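Side-chain contact in coat protein (Tobacco streak virus, PDB 4Y6X), which probably assembles into the icosahedral shell of the virus and binds the 3' end of the viral RNA, supporting its translation and packaging: residues W128-R133 with A137-L142. Sequence-based numbering, arbitrary orientation.
Sequences WCLDER and AKRVQL
Trp-128 to Leu-130 closes the strand 125-130, and Val-140 to Leu-142 opens the strand 140-150; their short axes pass 10.8 Å apart at 146°, roughly antiparallel. The two strands belong to different sheets, so the gap is bridged mainly by side chains, and the pair serves as a worked example of how a beta sandwich is filled. Val-140 is the central piece. Its CG1, anti to the backbone N (chi1 174°), sits over one face of the Trp-128 indole, 4.2 Å from the centroid of the five-membered ring and 22° off its normal, a CH-pi contact. The other branch, CG2, reaches CD1 of Trp-128 and, at 4.0 Å, CD1 of Leu-130, so one valine fills the angle between two residues of the facing strand. Farther along the ring, Leu-142 brings CD2 to 3.8 Å from CZ2 of Trp-128, approaching obliquely. At the turn end, Leu-130 lays CD2 against CB of Arg-139 (3.8 Å), the two side chains crossing at about a right angle. Arg-139 contributes the aliphatic part of its chain: CB and CD lie beside the carbonyl O of Arg-133, while the guanidinium, carried off on a chain extended from CG to NE, forms a salt bridge with Asp-44 and hydrogen bonds to the carbonyls of Ser-36 and Asp-136. Phe-71, Trp-35 and Phe-79 also meet the indole, making it part of an aromatic cluster. Apolar packing between two four-stranded antiparallel sheets, joined here by the connection between their strands, is characteristic of the viral jelly-roll beta-barrel of this coat protein.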
loop_
_atom_site.group_PDB
_atom_site.type_symbol
_atom_site.label_atom_id
_atom_site.label_comp_id
_atom_site.label_asym_id
_atom_site.label_seq_id
_atom_site.Cartn_x
_atom_site.Cartn_y
_atom_site.Cartn_z
ATOM N N TRP A 128 2.894 21.008 -8.566
ATOM C CA TRP A 128 2.425 22.170 -7.839
ATOM C C TRP A 128 3.469 23.300 -7.874
ATOM O O TRP A 128 4.651 23.023 -7.708
ATOM C CB TRP A 128 2.228 21.870 -6.362
ATOM C CG TRP A 128 1.077 21.052 -6.040
ATOM C CD1 TRP A 128 -0.090 21.491 -5.552
ATOM C CD2 TRP A 128 0.966 19.627 -6.180
ATOM N NE1 TRP A 128 -0.967 20.429 -5.385
ATOM C CE2 TRP A 128 -0.326 19.275 -5.757
ATOM C CE3 TRP A 128 1.839 18.614 -6.610
ATOM C CZ2 TRP A 128 -0.778 17.952 -5.745
ATOM C CZ3 TRP A 128 1.397 17.298 -6.585
ATOM C CH2 TRP A 128 0.109 16.978 -6.136
ATOM N N CYS A 129 3.007 24.531 -8.067
ATOM C CA CYS A 129 3.853 25.752 -7.947
ATOM C C CYS A 129 3.267 26.675 -6.881
ATOM O O CYS A 129 2.195 27.261 -7.066
ATOM C CB CYS A 129 3.868 26.531 -9.268
ATOM S SG CYS A 129 4.217 25.477 -10.688
ATOM N N LEU A 130 3.970 26.821 -5.773
ATOM C CA LEU A 130 3.509 27.660 -4.701
ATOM C C LEU A 130 4.065 29.066 -4.836
ATOM O O LEU A 130 5.229 29.237 -5.132
ATOM C CB LEU A 130 3.933 27.053 -3.367
ATOM C CG LEU A 130 2.967 25.998 -2.808
ATOM C CD1 LEU A 130 2.920 24.779 -3.713
ATOM C CD2 LEU A 130 3.446 25.561 -1.463
ATOM N N ASP A 131 3.236 30.047 -4.507
ATOM C CA ASP A 131 3.619 31.463 -4.462
ATOM C C ASP A 131 4.596 31.738 -3.331
ATOM O O ASP A 131 5.560 32.434 -3.527
ATOM C CB ASP A 131 2.387 32.363 -4.276
ATOM C CG ASP A 131 1.477 32.411 -5.529
ATOM O OD1 ASP A 131 1.791 31.746 -6.562
ATOM O OD2 ASP A 131 0.404 33.079 -5.460
ATOM N N GLU A 132 4.323 31.181 -2.160
ATOM C CA GLU A 132 5.075 31.445 -0.957
ATOM C C GLU A 132 5.327 30.117 -0.183
ATOM O O GLU A 132 4.744 29.069 -0.503
ATOM C CB GLU A 132 4.271 32.461 -0.097
ATOM N N ARG A 133 6.219 30.168 0.803
ATOM C CA ARG A 133 6.555 29.013 1.660
ATOM C C ARG A 133 6.930 27.760 0.873
ATOM O O ARG A 133 6.553 26.595 1.228
ATOM C CB ARG A 133 5.407 28.725 2.628
ATOM C CG ARG A 133 5.076 29.925 3.531
ATOM C CD ARG A 133 4.161 29.576 4.711
ATOM N NE ARG A 133 4.666 28.382 5.418
ATOM C CZ ARG A 133 4.027 27.697 6.373
ATOM N NH1 ARG A 133 2.837 28.084 6.811
ATOM N NH2 ARG A 133 4.605 26.613 6.893
ATOM N N ALA A 137 7.806 22.185 5.283
ATOM C CA ALA A 137 7.294 20.862 5.474
ATOM C C ALA A 137 5.752 20.960 5.420
ATOM O O ALA A 137 5.181 21.956 5.792
ATOM C CB ALA A 137 7.764 20.253 6.799
ATOM N N LYS A 138 5.132 19.939 4.855
ATOM C CA LYS A 138 3.681 19.860 4.688
ATOM C C LYS A 138 3.115 21.031 3.932
ATOM O O LYS A 138 1.994 21.407 4.142
ATOM C CB LYS A 138 2.991 19.708 6.054
ATOM C CG LYS A 138 3.627 18.561 6.856
ATOM C CD LYS A 138 2.901 18.300 8.163
ATOM C CE LYS A 138 3.524 17.113 8.852
ATOM N NZ LYS A 138 2.682 16.712 10.000
ATOM N N ARG A 139 3.892 21.603 3.040
ATOM C CA ARG A 139 3.447 22.771 2.325
ATOM C C ARG A 139 2.229 22.438 1.448
ATOM O O ARG A 139 1.414 23.332 1.207
ATOM C CB ARG A 139 4.557 23.390 1.465
ATOM C CG ARG A 139 5.220 22.384 0.543
ATOM C CD ARG A 139 6.501 22.935 -0.044
ATOM N NE ARG A 139 7.161 21.929 -0.850
ATOM C CZ ARG A 139 7.875 20.916 -0.357
ATOM N NH1 ARG A 139 8.013 20.763 0.957
ATOM N NH2 ARG A 139 8.443 20.072 -1.172
ATOM N N VAL A 140 2.133 21.204 0.995
ATOM C CA VAL A 140 0.920 20.633 0.404
ATOM C C VAL A 140 0.592 19.309 1.145
ATOM O O VAL A 140 1.477 18.493 1.385
ATOM C CB VAL A 140 1.146 20.294 -1.055
ATOM C CG1 VAL A 140 -0.049 19.573 -1.638
ATOM C CG2 VAL A 140 1.444 21.543 -1.849
ATOM N N GLN A 141 -0.609 19.165 1.621
ATOM C CA GLN A 141 -1.040 17.942 2.288
ATOM C C GLN A 141 -2.097 17.294 1.411
ATOM O O GLN A 141 -3.148 17.896 1.167
ATOM C CB GLN A 141 -1.597 18.232 3.689
ATOM C CG GLN A 141 -0.612 19.001 4.549
ATOM C CD GLN A 141 -1.290 19.559 5.771
ATOM O OE1 GLN A 141 -2.017 18.851 6.457
ATOM N NE2 GLN A 141 -1.101 20.804 6.011
ATOM N N LEU A 142 -1.790 16.098 0.944
ATOM C CA LEU A 142 -2.625 15.362 0.018
ATOM C C LEU A 142 -3.505 14.376 0.731
ATOM O O LEU A 142 -3.082 13.700 1.628
ATOM C CB LEU A 142 -1.784 14.566 -0.950
ATOM C CG LEU A 142 -1.224 15.467 -2.024
ATOM C CD1 LEU A 142 0.118 14.945 -2.436
ATOM C CD2 LEU A 142 -2.201 15.524 -3.190
#